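Local coordinates for protein SsfX3 (Streptomyces sp. SF2575, PDB 3SKV) that probably transfers a salicylyl group in a tetracycline biosynthetic pathway, acting as an acyltransferase of the GDSL/SGNH family, at residues I189-S194 against V271-I276; L223-D228 against P234-L239; L250-S255 against V264-N269; I276-E279 against P285-L288; Q314-A319 against V330-G335. The protein carries 1 engineered substitution. All coordinates share one frame; numbering follows the deposited sequence.

How the interactions relate
From the N terminus, strand 187-192 opens interaction 1, which closes a loop of 76 intervening residues when the chain returns in helix 266-278. Nested in that loop, one after the other, are interaction 2, joining the end of strand 219-223 and its following loop to helix 234-242, and interaction 3, joining the end of strand 247-252 to the start of helix 266-278. Interaction 4 begins at Ile-276, where interaction 1 ends, and ties the same helix to strand 286-290. Interaction 5 follows in series and packs helix 308-324 on strand 330-333. No two of these loops cross, and together they attach helices to all five strands of the parallel sheet.

Interaction 1: residues I189-S194 against V271-I276; sequences IHYGDS and VGFVQI
Tyr-191 and Phe-273 bring ring against ring where helix 266-278 packs on the parallel sheet of the GDSL/SGNH fold, where strand 187-192 ends in the Gly-Asp-Ser of the family's signature motif. CZ of Phe-273 reaches CE2 of Tyr-191 at 3.7 Å, lying over one face of the tyrosine but displaced toward its rim. The ring planes are inclined by 33° and the centroids are 5.1 Å apart, an oblique pairing. Each ring has its CG anti to the backbone N (chi1 172° for Tyr-191), which points the two rings at each other across the 11.4 Å between the CA atoms of Tyr-191 and Phe-273. Ile-240 of helix 234-242 and Leu-250 of the neighbouring strand touch both side chains. Replacing Tyr-191 with alanine would probably leave the tip of Phe-273 over a gap, and Gly-229 and Leu-232 without the phenol that bonds weakly to their backbones. His-190 projects from the other side of the strand; its ND1 bonds Ser-249 OG, while its NE2 donates to OD2 of Asp-193, 2.9 Å away and in the ring plane, with an N-H...O angle of 167°.

Interaction 2: residues L223-D228 against P234-L239; sequences LSFAAD and PMFARL
Phe-225 and Phe-236 touch at neighbouring rim carbons, CE2 of Phe-225 lying 3.4 Å from CE1 of Phe-236. Their planes are only 28° apart, yet the rings are slid past one another, with centroids separated by 5.4 Å and little overlap. In both phenylalanines CG stands beside the backbone N and anti to the carbonyl carbon (chi1 -51° for Phe-225, -75° for Phe-236), a placement that lets the ring of the loop residue and that of the helix residue reach the same space. Beside them, Leu-223 CD2 and Leu-239 CD2 meet methyl to methyl at 3.9 Å. The two leucines get there differently: CG of Leu-223 is anti to its carbonyl carbon, whereas that of Leu-239 is turned beside its own. With an alanine in place of Phe-236, the rim of Phe-225 is likely to lose its aromatic neighbour and be less restrained in its rotation. The contact sits in the beta-alpha-beta connection of the parallel GDSL/SGNH sheet, from strand 219-223 through helix 234-242 to strand 247-252. Leu-223 also rests on Tyr-191 of strand 187-192, while Ala-237, on another side of the helix, packs against Phe-273 and Ile-276 of helix 266-278.

Interaction 3: residues L250-S255 against V264-N269; sequences LRVGTS and VDFPAN
Phe-266 meets Val-252 by apolar packing of side chains at the far end of its ring, where CZ of Phe-266 lies 3.9 Å from CG2 of Val-252. Val-252 offers the branch that sits between its backbone N and carbonyl carbon, while the chi1 of -168° swings the phenylalanine ring away from its own backbone N and toward the strand end. The second kind of contact is ring against main chain. CZ of Phe-266 is 3.9 Å from CA of Gly-253, and CE1 of Phe-266 also comes 4.0 Å from the amide N of Gly-253, an oblique approach of the ring to the main chain. Gly-253 occupies the N-cap position of helix 254-257 with phi at 131°, a backbone shape at which any side chain would collide with the carbonyl O of Val-252. In the beta-alpha-beta crossover running from strand 247-252 through helix 266-278 to the adjacent parallel strand 286-290, the contact brings the N-terminal part of helix 266-278 against the end of strand 247-252. Tyr-311 of helix 308-324 meets the Phe-266 ring edge-to-face, and Leu-232 touches both Phe-266 and Val-252. Arg-251 points to the other side of the sheet, where its NE forms a salt bridge with OD1 of Asp-193.

Interaction 4: residues I276-E279 against P285-L288; sequences IIRE and PIVL
Ile-286 makes a buried contact, part apolar and part methyl against guanidinium, with Ile-277 and Arg-278 at the C-terminal end of helix 266-278, close to where strand 286-290 starts. CD1 of Ile-286 is the shared point. On one flank CG2 of Ile-277 comes within 3.6 Å of it. The same CD1 lies 3.4 Å above the guanidinium plane of Arg-278, offset toward the rim, with NH1 of Arg-278 at 3.5 Å. CG1 of Ile-286, next along the chain, is 3.8 Å from NH2 of Arg-278. The arginine arrives because its chain bends at chi2 (-87°), carrying the end toward the strand although its first bond does not head for the strand. Its polar rim is engaged elsewhere: NH1 bonds the backbone O atoms of His-281 and Thr-284, in the loop leading to the strand, and NE forms a salt bridge with Asp-327. These bonds probably limit its rotation, leaving a face turned to the isoleucine. Val-330 of the neighbouring strand also touches Arg-278. Helix end, loop and following strand form the closing half of a beta-alpha-beta crossover, the repeating element of the parallel-sheeted GDSL/SGNH fold.

Interaction 5: residues Q314-A319 against V330-G335; sequences QVVKVA and VHYLDG
Helix 314-319 runs almost antiparallel to strand 330-333, at 158° between their directions and 8.1 Å between axes, the backbones being closest where the CA atoms of Ala-319 and Tyr-332 are 6.0 Å apart. Tyr-332 carries most of the contact. Its chi1 of 173° sets CG opposite the backbone N, which lays the ring alongside the helix. CG2 of Val-316 stands over one face in a CH-pi contact, 3.7 Å from the centroid of the Tyr-332 ring and 24° off its normal, with CZ of Tyr-332 the nearest ring atom at 3.4 Å. Val-315 approaches differently, its CG1 meeting CE1 of Tyr-332 at the ring edge, 3.9 Å away and near the plane. At the root of the tyrosine, the small Ala-319 lets the helix come close, its CB lying 3.9 Å from CB of Tyr-332. The ring's opposite face is passed by the backbone N of Asp-334, so the ring is bordered on both sides. The pair belongs to the beta-alpha-beta unit formed by strand 286-290, helix 308-324 and strand 330-333. Cohesion here is thus a matter of shape and dispersion, and the one polar group of the tyrosine is served from strand 286-290, where its OH hydrogen-bonds Ser-290 OG.

Interaction 1: residues I189-S194 against V271-I276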
# COMPACT_ATOMS: atom_id res chain seq x y z
N ILE A 189 -6.10 4.36 -5.59
CA ILE A 189 -5.16 3.32 -6.02
C ILE A 189 -3.77 3.92 -6.17
O ILE A 189 -3.60 4.90 -6.93
CB ILE A 189 -5.59 2.58 -7.31
CG1 ILE A 189 -7.03 2.03 -7.23
CG2 ILE A 189 -4.55 1.45 -7.65
CD1 ILE A 189 -7.45 1.21 -8.48
N HIS A 190 -2.78 3.34 -5.46
CA HIS A 190 -1.39 3.78 -5.61
C HIS A 190 -0.55 2.60 -6.14
O HIS A 190 -0.56 1.51 -5.56
CB HIS A 190 -0.79 4.42 -4.35
CG HIS A 190 0.64 4.83 -4.55
ND1 HIS A 190 0.97 5.99 -5.26
CD2 HIS A 190 1.78 4.16 -4.24
CE1 HIS A 190 2.30 5.99 -5.34
NE2 HIS A 190 2.83 4.91 -4.73
N TYR A 191 0.16 2.84 -7.25
CA TYR A 191 1.03 1.84 -7.87
C TYR A 191 2.46 2.38 -8.01
O TYR A 191 2.65 3.53 -8.34
CB TYR A 191 0.48 1.44 -9.25
CG TYR A 191 1.39 0.55 -10.06
CD1 TYR A 191 1.42 -0.83 -9.86
CD2 TYR A 191 2.24 1.08 -11.02
CE1 TYR A 191 2.30 -1.64 -10.56
CE2 TYR A 191 3.12 0.27 -11.74
CZ TYR A 191 3.14 -1.09 -11.51
OH TYR A 191 3.96 -1.90 -12.25
N GLY A 192 3.43 1.52 -7.82
CA GLY A 192 4.82 1.90 -8.04
C GLY A 192 5.74 1.94 -6.83
O GLY A 192 5.45 1.33 -5.79
N ASP A 193 6.87 2.63 -7.01
CA ASP A 193 7.98 2.82 -6.06
C ASP A 193 8.95 1.62 -6.05
O ASP A 193 8.56 0.49 -6.34
CB ASP A 193 7.51 3.21 -4.64
CG ASP A 193 6.88 4.59 -4.58
OD1 ASP A 193 7.61 5.59 -4.80
OD2 ASP A 193 5.65 4.68 -4.28
N SER A 194 10.20 1.89 -5.71
CA SER A 194 11.24 0.86 -5.68
C SER A 194 11.50 0.31 -4.28
O SER A 194 12.32 -0.62 -4.12
CB SER A 194 12.51 1.35 -6.35
OG SER A 194 12.81 2.66 -5.92
N VAL A 271 2.61 4.87 -21.86
CA VAL A 271 1.46 5.26 -22.69
C VAL A 271 0.44 4.10 -22.68
O VAL A 271 -0.72 4.30 -22.29
CB VAL A 271 1.89 5.67 -24.12
CG1 VAL A 271 0.71 5.60 -25.09
CG2 VAL A 271 2.53 7.05 -24.13
N GLY A 272 0.92 2.89 -23.00
CA GLY A 272 0.11 1.67 -22.99
C GLY A 272 -0.56 1.43 -21.66
O GLY A 272 -1.76 1.15 -21.61
N PHE A 273 0.20 1.61 -20.57
CA PHE A 273 -0.28 1.45 -19.19
C PHE A 273 -1.50 2.32 -18.87
O PHE A 273 -2.51 1.81 -18.38
CB PHE A 273 0.86 1.70 -18.20
CG PHE A 273 0.70 1.06 -16.84
CD1 PHE A 273 1.20 -0.22 -16.59
CD2 PHE A 273 0.15 1.77 -15.78
CE1 PHE A 273 1.11 -0.79 -15.31
CE2 PHE A 273 0.04 1.19 -14.50
CZ PHE A 273 0.50 -0.10 -14.29
N VAL A 274 -1.41 3.64 -19.18
CA VAL A 274 -2.49 4.63 -18.97
C VAL A 274 -3.71 4.29 -19.85
O VAL A 274 -4.84 4.33 -19.36
CB VAL A 274 -1.98 6.06 -19.22
CG1 VAL A 274 -3.12 7.08 -19.34
CG2 VAL A 274 -1.00 6.48 -18.14
N GLN A 275 -3.48 3.96 -21.15
CA GLN A 275 -4.55 3.63 -22.08
C GLN A 275 -5.42 2.47 -21.63
O GLN A 275 -6.63 2.53 -21.84
CB GLN A 275 -4.02 3.42 -23.49
CG GLN A 275 -3.43 4.70 -24.13
CD GLN A 275 -4.23 5.97 -23.85
OE1 GLN A 275 -3.86 6.77 -23.00
NE2 GLN A 275 -5.33 6.14 -24.54
N ILE A 276 -4.80 1.42 -21.03
CA ILE A 276 -5.50 0.25 -20.50
C ILE A 276 -6.42 0.70 -19.35
O ILE A 276 -7.58 0.30 -19.30
CB ILE A 276 -4.51 -0.88 -20.05
CG1 ILE A 276 -3.81 -1.52 -21.26
CG2 ILE A 276 -5.23 -1.95 -19.15
CD1 ILE A 276 -2.47 -2.27 -20.88

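Interaction 2: residues L223-D228 against P234-L239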
# COMPACT_ATOMS: atom_id res chain seq x y z
N LEU A 223 -0.85 -1.14 -4.56
CA LEU A 223 -0.38 -2.10 -5.54
C LEU A 223 1.12 -1.82 -5.71
O LEU A 223 1.67 -1.94 -6.80
CB LEU A 223 -1.14 -2.00 -6.87
CG LEU A 223 -2.62 -2.35 -6.86
CD1 LEU A 223 -3.22 -2.10 -8.18
CD2 LEU A 223 -2.85 -3.78 -6.47
N SER A 224 1.75 -1.42 -4.59
CA SER A 224 3.18 -1.18 -4.42
C SER A 224 3.82 -2.51 -3.98
O SER A 224 3.53 -3.01 -2.89
CB SER A 224 3.42 -0.14 -3.33
OG SER A 224 3.57 1.16 -3.87
N PHE A 225 4.69 -3.08 -4.82
CA PHE A 225 5.33 -4.35 -4.45
C PHE A 225 6.85 -4.22 -4.57
O PHE A 225 7.52 -5.17 -5.03
CB PHE A 225 4.76 -5.49 -5.31
CG PHE A 225 3.25 -5.58 -5.34
CD1 PHE A 225 2.55 -6.17 -4.29
CD2 PHE A 225 2.53 -5.10 -6.42
CE1 PHE A 225 1.16 -6.26 -4.32
CE2 PHE A 225 1.15 -5.23 -6.47
CZ PHE A 225 0.46 -5.80 -5.41
N ALA A 226 7.40 -3.02 -4.18
CA ALA A 226 8.83 -2.63 -4.29
C ALA A 226 9.29 -2.65 -5.78
O ALA A 226 8.43 -2.70 -6.65
CB ALA A 226 9.71 -3.49 -3.39
N ALA A 227 10.60 -2.58 -6.07
CA ALA A 227 11.14 -2.51 -7.44
C ALA A 227 10.54 -3.46 -8.48
O ALA A 227 10.02 -2.99 -9.51
CB ALA A 227 12.66 -2.59 -7.43
N ASP A 228 10.55 -4.78 -8.20
CA ASP A 228 10.03 -5.81 -9.11
C ASP A 228 8.62 -5.58 -9.63
O ASP A 228 8.38 -5.80 -10.83
CB ASP A 228 10.18 -7.22 -8.50
CG ASP A 228 11.63 -7.64 -8.28
OD1 ASP A 228 12.55 -6.91 -8.77
OD2 ASP A 228 11.87 -8.68 -7.62
N PRO A 234 1.87 -4.95 -17.92
CA PRO A 234 0.46 -4.75 -18.37
C PRO A 234 -0.60 -5.43 -17.48
O PRO A 234 -1.72 -4.94 -17.42
CB PRO A 234 0.47 -5.29 -19.80
CG PRO A 234 1.89 -5.31 -20.21
CD PRO A 234 2.71 -5.52 -18.99
N MET A 235 -0.26 -6.54 -16.80
CA MET A 235 -1.19 -7.20 -15.87
C MET A 235 -1.63 -6.26 -14.70
O MET A 235 -2.78 -6.33 -14.23
CB MET A 235 -0.61 -8.53 -15.35
CG MET A 235 -0.63 -9.65 -16.37
SD MET A 235 -2.25 -10.12 -17.07
CE MET A 235 -3.14 -10.74 -15.49
N PHE A 236 -0.71 -5.38 -14.23
CA PHE A 236 -1.02 -4.43 -13.16
C PHE A 236 -1.95 -3.33 -13.65
O PHE A 236 -2.81 -2.88 -12.87
CB PHE A 236 0.25 -3.84 -12.50
CG PHE A 236 0.91 -4.84 -11.58
CD1 PHE A 236 0.21 -5.39 -10.50
CD2 PHE A 236 2.22 -5.25 -11.79
CE1 PHE A 236 0.79 -6.36 -9.69
CE2 PHE A 236 2.81 -6.21 -10.96
CZ PHE A 236 2.09 -6.76 -9.91
N ALA A 237 -1.76 -2.88 -14.91
CA ALA A 237 -2.61 -1.88 -15.56
C ALA A 237 -4.04 -2.44 -15.71
O ALA A 237 -5.01 -1.71 -15.48
CB ALA A 237 -2.06 -1.53 -16.93
N ARG A 238 -4.15 -3.74 -16.10
CA ARG A 238 -5.44 -4.45 -16.22
C ARG A 238 -6.12 -4.55 -14.85
O ARG A 238 -7.33 -4.39 -14.76
CB ARG A 238 -5.23 -5.84 -16.80
CG ARG A 238 -4.81 -5.83 -18.29
CD ARG A 238 -4.53 -7.23 -18.80
NE ARG A 238 -5.76 -7.93 -19.12
CZ ARG A 238 -6.36 -8.85 -18.37
NH1 ARG A 238 -5.81 -9.23 -17.21
NH2 ARG A 238 -7.49 -9.41 -18.77
N LEU A 239 -5.34 -4.80 -13.78
CA LEU A 239 -5.81 -4.86 -12.41
C LEU A 239 -6.38 -3.49 -11.99
O LEU A 239 -7.53 -3.42 -11.56
CB LEU A 239 -4.67 -5.31 -11.46
CG LEU A 239 -5.06 -5.63 -10.01
CD1 LEU A 239 -6.23 -6.60 -9.94
CD2 LEU A 239 -3.92 -6.21 -9.27

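Interaction 3: residues L250-S255 against V264-N269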
# COMPACT_ATOMS: atom_id res chain seq x y z
N LEU A 250 0.59 6.68 -9.99
CA LEU A 250 1.62 5.77 -10.48
C LEU A 250 2.98 6.41 -10.34
O LEU A 250 3.20 7.48 -10.90
CB LEU A 250 1.39 5.45 -11.99
CG LEU A 250 -0.05 5.14 -12.49
CD1 LEU A 250 -0.07 5.08 -13.98
CD2 LEU A 250 -0.59 3.82 -11.92
N ARG A 251 3.92 5.76 -9.65
CA ARG A 251 5.28 6.28 -9.56
C ARG A 251 6.24 5.26 -10.12
O ARG A 251 6.35 4.16 -9.60
CB ARG A 251 5.69 6.74 -8.18
CG ARG A 251 6.59 7.96 -8.30
CD ARG A 251 7.38 8.34 -7.08
NE ARG A 251 6.71 7.91 -5.86
CZ ARG A 251 5.78 8.61 -5.23
NH1 ARG A 251 5.42 9.81 -5.68
NH2 ARG A 251 5.20 8.11 -4.16
N VAL A 252 6.86 5.60 -11.23
CA VAL A 252 7.75 4.68 -11.96
C VAL A 252 9.02 5.35 -12.45
O VAL A 252 9.12 6.58 -12.38
CB VAL A 252 6.97 3.98 -13.11
CG1 VAL A 252 5.91 3.03 -12.54
CG2 VAL A 252 6.31 5.02 -14.06
N GLY A 253 9.97 4.56 -12.96
CA GLY A 253 11.24 5.03 -13.48
C GLY A 253 12.44 4.26 -12.95
O GLY A 253 13.00 3.43 -13.66
N THR A 254 12.83 4.53 -11.70
CA THR A 254 13.99 3.95 -11.00
C THR A 254 14.07 2.45 -10.94
O THR A 254 15.14 1.91 -11.19
CB THR A 254 14.25 4.67 -9.66
OG1 THR A 254 14.50 6.04 -9.97
CG2 THR A 254 15.46 4.09 -8.89
N SER A 255 12.97 1.77 -10.65
CA SER A 255 12.89 0.30 -10.63
C SER A 255 13.41 -0.30 -11.96
O SER A 255 14.11 -1.32 -11.94
CB SER A 255 11.45 -0.14 -10.38
OG SER A 255 10.89 0.57 -9.28
N VAL A 264 14.35 2.15 -23.57
CA VAL A 264 13.81 2.29 -24.93
C VAL A 264 12.28 2.07 -24.96
O VAL A 264 11.56 2.87 -25.55
CB VAL A 264 14.58 1.41 -25.97
CG1 VAL A 264 13.97 1.53 -27.37
CG2 VAL A 264 16.06 1.78 -26.01
N ASP A 265 11.80 1.03 -24.28
CA ASP A 265 10.38 0.69 -24.24
C ASP A 265 9.57 1.49 -23.26
O ASP A 265 8.35 1.49 -23.36
CB ASP A 265 10.18 -0.82 -24.01
CG ASP A 265 10.72 -1.65 -25.16
OD1 ASP A 265 10.91 -1.10 -26.27
OD2 ASP A 265 10.93 -2.87 -24.96
N PHE A 266 10.25 2.15 -22.33
CA PHE A 266 9.63 2.92 -21.26
C PHE A 266 8.46 3.86 -21.68
O PHE A 266 7.35 3.69 -21.15
CB PHE A 266 10.70 3.64 -20.41
CG PHE A 266 10.14 4.20 -19.13
CD1 PHE A 266 9.91 3.37 -18.03
CD2 PHE A 266 9.83 5.55 -19.03
CE1 PHE A 266 9.37 3.90 -16.85
CE2 PHE A 266 9.33 6.08 -17.84
CZ PHE A 266 9.10 5.25 -16.76
N PRO A 267 8.66 4.82 -22.62
CA PRO A 267 7.53 5.68 -23.01
C PRO A 267 6.34 4.91 -23.57
O PRO A 267 5.22 5.20 -23.19
CB PRO A 267 8.14 6.65 -24.04
CG PRO A 267 9.59 6.54 -23.89
CD PRO A 267 9.87 5.17 -23.40
N ALA A 268 6.59 3.89 -24.43
CA ALA A 268 5.52 3.06 -25.00
C ALA A 268 4.79 2.26 -23.92
O ALA A 268 3.56 2.19 -23.94
CB ALA A 268 6.09 2.11 -26.03
N ASN A 269 5.55 1.71 -22.94
CA ASN A 269 4.97 0.95 -21.84
C ASN A 269 4.11 1.81 -20.94
O ASN A 269 3.06 1.34 -20.49
CB ASN A 269 6.04 0.19 -21.05
CG ASN A 269 6.76 -0.92 -21.79
OD1 ASN A 269 7.87 -1.30 -21.44
ND2 ASN A 269 6.15 -1.49 -22.83

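Interaction 4: residues I276-E279 against P285-L288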
# COMPACT_ATOMS: atom_id res chain seq x y z
N ILE A 276 -4.80 1.42 -21.03
CA ILE A 276 -5.50 0.25 -20.50
C ILE A 276 -6.42 0.70 -19.35
O ILE A 276 -7.58 0.30 -19.30
CB ILE A 276 -4.51 -0.88 -20.05
CG1 ILE A 276 -3.81 -1.52 -21.26
CG2 ILE A 276 -5.23 -1.95 -19.15
CD1 ILE A 276 -2.47 -2.27 -20.88
N ILE A 277 -5.90 1.54 -18.44
CA ILE A 277 -6.65 2.06 -17.29
C ILE A 277 -7.87 2.88 -17.77
O ILE A 277 -8.98 2.72 -17.24
CB ILE A 277 -5.69 2.93 -16.42
CG1 ILE A 277 -4.63 2.04 -15.69
CG2 ILE A 277 -6.48 3.84 -15.47
CD1 ILE A 277 -3.44 2.85 -15.02
N ARG A 278 -7.64 3.74 -18.80
CA ARG A 278 -8.61 4.63 -19.39
C ARG A 278 -9.80 3.93 -20.03
O ARG A 278 -10.84 4.58 -20.23
CB ARG A 278 -7.95 5.61 -20.37
CG ARG A 278 -7.24 6.78 -19.68
CD ARG A 278 -8.20 7.92 -19.41
NE ARG A 278 -7.50 9.02 -18.75
CZ ARG A 278 -7.59 9.34 -17.46
NH1 ARG A 278 -8.38 8.64 -16.65
NH2 ARG A 278 -6.90 10.36 -16.97
N GLU A 279 -9.68 2.62 -20.34
CA GLU A 279 -10.80 1.87 -20.91
C GLU A 279 -11.98 1.85 -19.93
O GLU A 279 -13.11 1.98 -20.37
CB GLU A 279 -10.39 0.44 -21.24
CG GLU A 279 -9.39 0.30 -22.36
CD GLU A 279 -8.68 -1.04 -22.47
OE1 GLU A 279 -8.98 -1.96 -21.67
OE2 GLU A 279 -7.82 -1.18 -23.36
N PRO A 285 -8.81 11.09 -12.27
CA PRO A 285 -7.47 11.72 -12.25
C PRO A 285 -6.37 10.68 -12.10
O PRO A 285 -6.39 9.88 -11.16
CB PRO A 285 -7.53 12.66 -11.02
CG PRO A 285 -8.96 12.74 -10.63
CD PRO A 285 -9.63 11.52 -11.11
N ILE A 286 -5.44 10.65 -13.07
CA ILE A 286 -4.27 9.77 -13.08
C ILE A 286 -3.06 10.67 -12.87
O ILE A 286 -2.83 11.62 -13.65
CB ILE A 286 -4.13 8.90 -14.36
CG1 ILE A 286 -5.33 7.92 -14.52
CG2 ILE A 286 -2.78 8.13 -14.34
CD1 ILE A 286 -5.33 7.22 -15.86
N VAL A 287 -2.32 10.40 -11.80
CA VAL A 287 -1.13 11.15 -11.44
C VAL A 287 0.07 10.32 -11.81
O VAL A 287 0.30 9.23 -11.28
CB VAL A 287 -1.15 11.60 -9.97
CG1 VAL A 287 0.10 12.35 -9.63
CG2 VAL A 287 -2.38 12.45 -9.69
N LEU A 288 0.81 10.83 -12.78
CA LEU A 288 2.03 10.23 -13.33
C LEU A 288 3.22 10.80 -12.58
O LEU A 288 3.60 11.97 -12.75
CB LEU A 288 2.09 10.58 -14.81
CG LEU A 288 1.91 9.42 -15.76
CD1 LEU A 288 0.80 8.46 -15.33
CD2 LEU A 288 1.71 9.93 -17.15

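Interaction 5: residues Q314-A319 against V330-G335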
# COMPACT_ATOMS: atom_id res chain seq x y z
N GLN A 314 11.10 11.20 -19.31
CA GLN A 314 10.12 10.42 -20.10
C GLN A 314 8.74 10.47 -19.47
O GLN A 314 7.76 10.59 -20.21
CB GLN A 314 10.56 8.94 -20.29
CG GLN A 314 11.92 8.77 -20.97
CD GLN A 314 11.91 9.05 -22.45
OE1 GLN A 314 11.53 10.13 -22.91
NE2 GLN A 314 12.40 8.11 -23.23
N VAL A 315 8.66 10.42 -18.10
CA VAL A 315 7.39 10.50 -17.38
C VAL A 315 6.75 11.84 -17.76
O VAL A 315 5.59 11.86 -18.19
CB VAL A 315 7.49 10.25 -15.84
CG1 VAL A 315 6.13 10.37 -15.18
CG2 VAL A 315 8.09 8.87 -15.52
N VAL A 316 7.57 12.92 -17.76
CA VAL A 316 7.16 14.27 -18.14
C VAL A 316 6.64 14.28 -19.58
O VAL A 316 5.58 14.85 -19.83
CB VAL A 316 8.30 15.33 -17.98
CG1 VAL A 316 7.78 16.72 -18.31
CG2 VAL A 316 8.95 15.31 -16.60
N LYS A 317 7.42 13.72 -20.53
CA LYS A 317 7.07 13.73 -21.95
C LYS A 317 5.76 13.02 -22.25
O LYS A 317 4.97 13.56 -23.04
CB LYS A 317 8.22 13.21 -22.84
CG LYS A 317 9.34 14.24 -23.03
CD LYS A 317 10.40 13.76 -24.02
CE LYS A 317 11.60 14.70 -24.08
NZ LYS A 317 11.32 15.93 -24.87
N VAL A 318 5.52 11.85 -21.62
CA VAL A 318 4.30 11.05 -21.80
C VAL A 318 3.07 11.82 -21.27
O VAL A 318 2.03 11.87 -21.94
CB VAL A 318 4.44 9.64 -21.17
CG1 VAL A 318 3.09 8.92 -21.03
CG2 VAL A 318 5.43 8.80 -21.97
N ALA A 319 3.22 12.45 -20.10
CA ALA A 319 2.18 13.24 -19.47
C ALA A 319 1.78 14.40 -20.39
O ALA A 319 0.58 14.60 -20.61
CB ALA A 319 2.66 13.76 -18.13
N VAL A 330 -4.89 13.62 -16.88
CA VAL A 330 -3.55 13.05 -16.67
C VAL A 330 -2.67 14.20 -16.16
O VAL A 330 -2.74 15.29 -16.71
CB VAL A 330 -2.92 12.32 -17.89
CG1 VAL A 330 -1.54 11.78 -17.54
CG2 VAL A 330 -3.78 11.16 -18.31
N HIS A 331 -1.91 13.98 -15.07
CA HIS A 331 -1.10 15.03 -14.45
C HIS A 331 0.26 14.54 -14.09
O HIS A 331 0.42 13.38 -13.72
CB HIS A 331 -1.76 15.54 -13.18
CG HIS A 331 -3.20 15.92 -13.34
ND1 HIS A 331 -3.57 17.16 -13.81
CD2 HIS A 331 -4.32 15.21 -13.07
CE1 HIS A 331 -4.90 17.17 -13.82
NE2 HIS A 331 -5.39 16.02 -13.35
N TYR A 332 1.25 15.43 -14.17
CA TYR A 332 2.60 15.06 -13.80
C TYR A 332 2.92 15.50 -12.36
O TYR A 332 2.67 16.64 -12.00
CB TYR A 332 3.61 15.61 -14.80
CG TYR A 332 5.04 15.40 -14.35
CD1 TYR A 332 5.59 14.11 -14.29
CD2 TYR A 332 5.83 16.47 -13.95
CE1 TYR A 332 6.90 13.90 -13.85
CE2 TYR A 332 7.15 16.28 -13.53
CZ TYR A 332 7.67 14.99 -13.45
OH TYR A 332 8.97 14.82 -13.03
N LEU A 333 3.45 14.58 -11.56
CA LEU A 333 3.90 14.80 -10.18
C LEU A 333 5.41 14.60 -10.13
O LEU A 333 5.89 13.48 -10.34
CB LEU A 333 3.21 13.83 -9.20
CG LEU A 333 3.39 14.06 -7.69
CD1 LEU A 333 2.68 15.32 -7.29
CD2 LEU A 333 2.87 12.88 -6.85
N ASP A 334 6.15 15.68 -9.89
CA ASP A 334 7.60 15.64 -9.81
C ASP A 334 7.99 15.00 -8.46
O ASP A 334 7.66 15.55 -7.41
CB ASP A 334 8.14 17.07 -9.95
CG ASP A 334 9.64 17.28 -10.05
OD1 ASP A 334 10.39 16.26 -10.13
OD2 ASP A 334 10.07 18.47 -10.07
N GLY A 335 8.65 13.83 -8.50
CA GLY A 335 9.11 13.11 -7.31
C GLY A 335 10.15 13.88 -6.49
O GLY A 335 10.27 13.67 -5.29